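Local atomic coordinates of MutT/nudix family protein (Shewanella oneidensis, PDB entry 3GZ8), a protein that probably regulates transcription of NAD-metabolism genes in response to ADP-ribose, which is bound by the NUDIX domain that makes up this chain. Residues A27-Y32 and A111-Q116; Q36-L41 and W130-D135. All coordinates share one frame; numbering follows the deposited sequence.

Contact 1: A27-Y32 and A111-Q116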
loop_
_atom_site.group_PDB
_atom_site.type_symbol
_atom_site.label_atom_id
_atom_site.label_comp_id
_atom_site.label_asym_id
_atom_site.label_seq_id
_atom_site.Cartn_x
_atom_site.Cartn_y
_atom_site.Cartn_z
ATOM N N ALA A 27 -8.611 8.230 -3.856
ATOM C CA ALA A 27 -9.544 7.634 -4.806
ATOM C C ALA A 27 -9.630 8.487 -6.042
ATOM O O ALA A 27 -9.699 9.728 -5.946
ATOM C CB ALA A 27 -10.928 7.454 -4.198
ATOM N N VAL A 28 -9.633 7.821 -7.201
ATOM C CA VAL A 28 -9.922 8.500 -8.469
ATOM C C VAL A 28 -11.250 7.996 -8.998
ATOM O O VAL A 28 -11.337 6.872 -9.547
ATOM C CB VAL A 28 -8.828 8.256 -9.514
ATOM C CG1 VAL A 28 -9.089 9.067 -10.761
ATOM C CG2 VAL A 28 -7.449 8.591 -8.946
ATOM N N LEU A 29 -12.286 8.824 -8.859
ATOM C CA LEU A 29 -13.606 8.434 -9.340
ATOM C C LEU A 29 -13.973 9.124 -10.634
ATOM O O LEU A 29 -13.920 10.350 -10.739
ATOM C CB LEU A 29 -14.679 8.681 -8.290
ATOM C CG LEU A 29 -14.598 7.987 -6.934
ATOM C CD1 LEU A 29 -15.909 8.230 -6.212
ATOM C CD2 LEU A 29 -14.274 6.462 -7.055
ATOM N N PHE A 30 -14.364 8.320 -11.614
ATOM C CA PHE A 30 -14.707 8.817 -12.912
ATOM C C PHE A 30 -16.217 8.720 -13.157
ATOM O O PHE A 30 -16.896 7.804 -12.651
ATOM C CB PHE A 30 -13.981 8.002 -13.986
ATOM C CG PHE A 30 -12.481 8.294 -14.126
ATOM C CD1 PHE A 30 -12.012 9.568 -14.355
ATOM C CD2 PHE A 30 -11.555 7.249 -14.112
ATOM C CE1 PHE A 30 -10.650 9.806 -14.533
ATOM C CE2 PHE A 30 -10.186 7.485 -14.282
ATOM C CZ PHE A 30 -9.740 8.759 -14.505
ATOM N N THR A 31 -16.742 9.656 -13.944
ATOM C CA THR A 31 -18.106 9.562 -14.417
ATOM C C THR A 31 -18.246 10.162 -15.809
ATOM O O THR A 31 -17.418 10.963 -16.229
ATOM C CB THR A 31 -19.132 10.233 -13.436
ATOM O OG1 THR A 31 -20.462 9.898 -13.846
ATOM C CG2 THR A 31 -19.020 11.738 -13.452
ATOM N N TYR A 32 -19.282 9.743 -16.526
ATOM C CA TYR A 32 -19.759 10.470 -17.715
ATOM C C TYR A 32 -20.985 11.304 -17.344
ATOM O O TYR A 32 -22.028 10.764 -16.952
ATOM C CB TYR A 32 -20.067 9.506 -18.864
ATOM C CG TYR A 32 -18.825 8.841 -19.408
ATOM C CD1 TYR A 32 -17.996 9.509 -20.313
ATOM C CD2 TYR A 32 -18.454 7.550 -18.990
ATOM C CE1 TYR A 32 -16.825 8.906 -20.808
ATOM C CE2 TYR A 32 -17.291 6.939 -19.476
ATOM C CZ TYR A 32 -16.482 7.620 -20.378
ATOM O OH TYR A 32 -15.336 7.026 -20.859
ATOM N N ALA A 111 -12.807 4.142 -9.424
ATOM C CA ALA A 111 -14.018 3.562 -9.941
ATOM C C ALA A 111 -14.517 4.387 -11.113
ATOM O O ALA A 111 -14.238 5.588 -11.200
ATOM C CB ALA A 111 -15.096 3.439 -8.846
ATOM N N LEU A 112 -15.249 3.725 -12.007
ATOM C CA LEU A 112 -16.051 4.405 -13.005
ATOM C C LEU A 112 -17.501 4.233 -12.582
ATOM O O LEU A 112 -17.899 3.115 -12.238
ATOM C CB LEU A 112 -15.818 3.789 -14.387
ATOM C CG LEU A 112 -16.750 4.237 -15.517
ATOM C CD1 LEU A 112 -16.511 5.734 -15.841
ATOM C CD2 LEU A 112 -16.614 3.314 -16.779
ATOM N N MET A 113 -18.288 5.314 -12.611
ATOM C CA MET A 113 -19.640 5.286 -12.033
ATOM C C MET A 113 -20.589 6.324 -12.653
ATOM O O MET A 113 -20.151 7.202 -13.408
ATOM C CB MET A 113 -19.548 5.584 -10.535
ATOM C CG MET A 113 -18.818 6.904 -10.253
ATOM S SD MET A 113 -18.700 7.422 -8.543
ATOM C CE MET A 113 -20.414 7.430 -8.048
ATOM N N SER A 114 -21.878 6.231 -12.316
ATOM C CA SER A 114 -22.850 7.226 -12.734
ATOM C C SER A 114 -22.719 8.447 -11.862
ATOM O O SER A 114 -22.288 8.357 -10.721
ATOM C CB SER A 114 -24.270 6.676 -12.659
ATOM O OG SER A 114 -24.348 5.451 -13.375
ATOM N N TYR A 115 -23.069 9.597 -12.423
ATOM C CA TYR A 115 -22.965 10.881 -11.737
ATOM C C TYR A 115 -23.787 10.918 -10.442
ATOM O O TYR A 115 -24.909 10.439 -10.398
ATOM C CB TYR A 115 -23.429 11.981 -12.692
ATOM C CG TYR A 115 -23.599 13.320 -12.050
ATOM C CD1 TYR A 115 -24.865 13.762 -11.618
ATOM C CD2 TYR A 115 -22.506 14.166 -11.894
ATOM C CE1 TYR A 115 -25.013 15.005 -11.019
ATOM C CE2 TYR A 115 -22.640 15.403 -11.317
ATOM C CZ TYR A 115 -23.884 15.817 -10.868
ATOM O OH TYR A 115 -23.974 17.057 -10.286
ATOM N N GLN A 116 -23.208 11.476 -9.393
ATOM C CA GLN A 116 -23.927 11.715 -8.169
ATOM C C GLN A 116 -23.543 13.113 -7.787
ATOM O O GLN A 116 -22.360 13.475 -7.867
ATOM C CB GLN A 116 -23.476 10.775 -7.045
ATOM C CG GLN A 116 -24.046 9.386 -7.085
ATOM C CD GLN A 116 -23.413 8.445 -6.041
ATOM O OE1 GLN A 116 -23.101 8.837 -4.908
ATOM N NE2 GLN A 116 -23.249 7.188 -6.425
HETATM O O HOH W 1 -20.830 6.629 -16.351
HETATM O O HOH W 2 -23.482 9.311 -15.377
#
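Leu29 and Ala111 meet on one face of a parallel strand pair, Leu29 CD2 lying 3.6 Å from Ala111 CB, while the other branch, CD1, reaches Met113 SD at 3.7 Å. Met113 places its CG between its own backbone N and carbonyl carbon (chi1 55°), and an extended chi2 then carries the sulfur to the leucine. The other face is lined by Phe30 and Leu112: Leu112 CD1 lies 3.9 Å from Phe30 CB and also touches CE2 of Tyr32. Between these faces runs the backbone ladder. Ala111 N donates to Val28 O, Phe30 N to Ala111 O at 2.8 Å in a nearly straight bond (171°), and Met113 N to Phe30 O in a more bent one. At the polar edge, Thr31 OG1 donates to Met113 O over 2.7 Å; its position anti to Thr31 N (chi1 -170°) turns it to that carbonyl. Met113 O also accepts from a water, and a second water links Tyr32 O to Tyr115 N, so beyond the Met113 N to Phe30 O bond a side chain and waters make the polar links. Strand 27-32 lies between 111-113 and strand 36-44, to which Leu29 and Thr31 bond through their backbones. Helix 68-80 packs on Leu29, whereas helix 145-156 covers Phe30 and Leu112 on the other face.

Contact 2: Q36-L41 and W130-D135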
loop_
_atom_site.group_PDB
_atom_site.type_symbol
_atom_site.label_atom_id
_atom_site.label_comp_id
_atom_site.label_asym_id
_atom_site.label_seq_id
_atom_site.Cartn_x
_atom_site.Cartn_y
_atom_site.Cartn_z
ATOM N N GLN A 36 -19.784 14.030 -20.911
ATOM C CA GLN A 36 -18.380 14.323 -20.585
ATOM C C GLN A 36 -17.693 13.425 -19.514
ATOM O O GLN A 36 -18.241 13.190 -18.436
ATOM C CB GLN A 36 -18.258 15.777 -20.144
ATOM C CG GLN A 36 -18.366 16.821 -21.216
ATOM C CD GLN A 36 -17.828 18.186 -20.737
ATOM O OE1 GLN A 36 -18.515 18.905 -20.003
ATOM N NE2 GLN A 36 -16.592 18.537 -21.147
ATOM N N LEU A 37 -16.478 12.973 -19.805
ATOM C CA LEU A 37 -15.634 12.303 -18.800
ATOM C C LEU A 37 -15.158 13.237 -17.665
ATOM O O LEU A 37 -14.348 14.151 -17.863
ATOM C CB LEU A 37 -14.424 11.607 -19.452
ATOM C CG LEU A 37 -13.538 10.744 -18.535
ATOM C CD1 LEU A 37 -14.277 9.517 -18.012
ATOM C CD2 LEU A 37 -12.305 10.326 -19.245
ATOM N N LYS A 38 -15.649 12.990 -16.463
ATOM C CA LYS A 38 -15.268 13.830 -15.346
ATOM C C LYS A 38 -14.628 13.038 -14.196
ATOM O O LYS A 38 -14.877 11.834 -14.028
ATOM C CB LYS A 38 -16.456 14.644 -14.862
ATOM C CG LYS A 38 -17.076 15.507 -15.933
ATOM C CD LYS A 38 -18.336 16.202 -15.471
ATOM C CE LYS A 38 -18.853 17.159 -16.546
ATOM N NZ LYS A 38 -19.895 18.061 -16.002
ATOM N N VAL A 39 -13.781 13.735 -13.439
ATOM C CA VAL A 39 -13.117 13.169 -12.281
ATOM C C VAL A 39 -13.470 14.041 -11.078
ATOM O O VAL A 39 -13.577 15.269 -11.217
ATOM C CB VAL A 39 -11.568 13.052 -12.484
ATOM C CG1 VAL A 39 -10.925 14.402 -12.526
ATOM C CG2 VAL A 39 -10.917 12.195 -11.380
ATOM N N LEU A 40 -13.659 13.384 -9.927
ATOM C CA LEU A 40 -14.065 14.019 -8.664
ATOM C C LEU A 40 -12.857 14.564 -7.918
ATOM O O LEU A 40 -11.950 13.808 -7.568
ATOM C CB LEU A 40 -14.759 12.997 -7.746
ATOM C CG LEU A 40 -15.406 13.481 -6.459
ATOM C CD1 LEU A 40 -16.595 14.433 -6.737
ATOM C CD2 LEU A 40 -15.871 12.257 -5.683
ATOM N N LEU A 41 -12.858 15.871 -7.688
ATOM C CA LEU A 41 -11.777 16.534 -6.984
ATOM C C LEU A 41 -12.364 17.357 -5.835
ATOM O O LEU A 41 -13.504 17.834 -5.916
ATOM C CB LEU A 41 -10.969 17.447 -7.936
ATOM C CG LEU A 41 -10.240 16.850 -9.153
ATOM C CD1 LEU A 41 -9.376 17.916 -9.851
ATOM C CD2 LEU A 41 -9.371 15.628 -8.788
ATOM N N TRP A 130 -17.044 17.595 -9.761
ATOM C CA TRP A 130 -16.645 16.787 -10.903
ATOM C C TRP A 130 -16.128 17.712 -11.993
ATOM O O TRP A 130 -16.894 18.481 -12.560
ATOM C CB TRP A 130 -17.809 16.006 -11.456
ATOM C CG TRP A 130 -18.430 15.071 -10.508
ATOM C CD1 TRP A 130 -19.497 15.317 -9.682
ATOM C CD2 TRP A 130 -18.092 13.696 -10.326
ATOM N NE1 TRP A 130 -19.836 14.173 -8.987
ATOM C CE2 TRP A 130 -18.995 13.163 -9.374
ATOM C CE3 TRP A 130 -17.115 12.858 -10.875
ATOM C CZ2 TRP A 130 -18.928 11.841 -8.947
ATOM C CZ3 TRP A 130 -17.065 11.541 -10.463
ATOM C CH2 TRP A 130 -17.962 11.044 -9.505
ATOM N N TRP A 131 -14.822 17.643 -12.240
ATOM C CA TRP A 131 -14.135 18.380 -13.279
ATOM C C TRP A 131 -13.979 17.543 -14.541
ATOM O O TRP A 131 -13.586 16.380 -14.465
ATOM C CB TRP A 131 -12.736 18.755 -12.787
ATOM C CG TRP A 131 -12.706 19.828 -11.719
ATOM C CD1 TRP A 131 -12.726 19.639 -10.365
ATOM C CD2 TRP A 131 -12.643 21.251 -11.924
ATOM N NE1 TRP A 131 -12.685 20.854 -9.715
ATOM C CE2 TRP A 131 -12.629 21.859 -10.645
ATOM C CE3 TRP A 131 -12.593 22.071 -13.065
ATOM C CZ2 TRP A 131 -12.552 23.254 -10.470
ATOM C CZ3 TRP A 131 -12.529 23.464 -12.896
ATOM C CH2 TRP A 131 -12.502 24.038 -11.603
ATOM N N PRO A 132 -14.246 18.139 -15.717
ATOM C CA PRO A 132 -13.932 17.486 -17.004
ATOM C C PRO A 132 -12.444 17.128 -17.046
ATOM O O PRO A 132 -11.617 17.958 -16.639
ATOM C CB PRO A 132 -14.235 18.585 -18.046
ATOM C CG PRO A 132 -15.239 19.485 -17.368
ATOM C CD PRO A 132 -14.835 19.485 -15.900
ATOM N N LEU A 133 -12.103 15.930 -17.533
ATOM C CA LEU A 133 -10.724 15.434 -17.408
ATOM C C LEU A 133 -9.703 16.352 -18.057
ATOM O O LEU A 133 -8.641 16.614 -17.476
ATOM C CB LEU A 133 -10.563 13.987 -17.914
ATOM C CG LEU A 133 -9.185 13.308 -17.761
ATOM C CD1 LEU A 133 -8.750 13.212 -16.333
ATOM C CD2 LEU A 133 -9.112 11.934 -18.417
ATOM N N ALA A 134 -10.026 16.857 -19.243
ATOM C CA ALA A 134 -9.090 17.709 -19.974
ATOM C C ALA A 134 -8.635 18.892 -19.127
ATOM O O ALA A 134 -7.446 19.182 -19.090
ATOM C CB ALA A 134 -9.682 18.175 -21.312
ATOM N N ASP A 135 -9.562 19.540 -18.418
ATOM C CA ASP A 135 -9.226 20.662 -17.510
ATOM C C ASP A 135 -8.266 20.233 -16.406
ATOM O O ASP A 135 -7.441 21.021 -15.970
ATOM C CB ASP A 135 -10.469 21.263 -16.836
ATOM C CG ASP A 135 -11.607 21.591 -17.819
ATOM O OD1 ASP A 135 -11.375 21.770 -19.045
ATOM O OD2 ASP A 135 -12.766 21.675 -17.341
#
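Leu40 sets its CD1 over one face of the Trp130 indole, 3.9 Å from the centroid of the five-membered ring and 13° off the ring normal, a CH-pi contact. With CG anti to the backbone N (chi1 -173°), the branch comes over the ring, which the leucine side chain crosses obliquely, and its CB meets the six-membered ring at CZ3. Lys38 O lies at the edge of the same indole, near its plane. The aliphatic part of Lys38 crosses Trp130 at about a right angle, CB to CB 3.9 Å. Across the sheet, Trp131 turns CD1 to Leu41, whose CB is 3.7 Å away. Farther along, Leu37 and Leu133 lie side by side, joined through their CD2 methyls at 3.7 Å.

The backbone sets this register. Val39 and Trp131 form an antiparallel hydrogen-bonded pair, Val39 N to Trp131 O at 2.8 Å and Trp131 N to Val39 O at 2.9 Å, flanked by the non-hydrogen-bonded pairs Leu40-Trp130 and Lys38-Pro132. Leu133 N then donates to Leu37 O over 2.9 Å, so the bonding to strand 36-44 continues into the first turn of the helix, with Pro132 at the N-cap position. In the next shell, Trp130 NE1 donates to Gln116 O, which restrains the rotation of the indole, while Trp131 meets Trp53 edge-to-face and Lys129 through a cation-pi contact. The arrangement is an antiparallel edge of the mixed beta-sheet in this NUDIX domain, where strand 125-132 passes directly into helix 133-137.

In the fold
Contacts 1 and 2 belong to one mixed sheet, in which strands 22-33 and 36-44 are neighbours; each contact adds a further strand, 104-113 in parallel and 125-132 antiparallel. Their centres are 9 Å apart. Thr31 O and Lys38 N, 2.7 Å apart, probably form a hydrogen bond between the two central strands, while Trp130 also packs on Thr31 CG2. Contact 1 is the more buried, with leucine, methionine, alanine and phenylalanine side chains on its two faces and a threonine and waters at its end. Contact 2 is only partly buried and relies more on indole surfaces, a lysine chain and a strand-to-helix junction. Helix 145-156 packs against both, reaching Phe30 in one and Leu133 in the other.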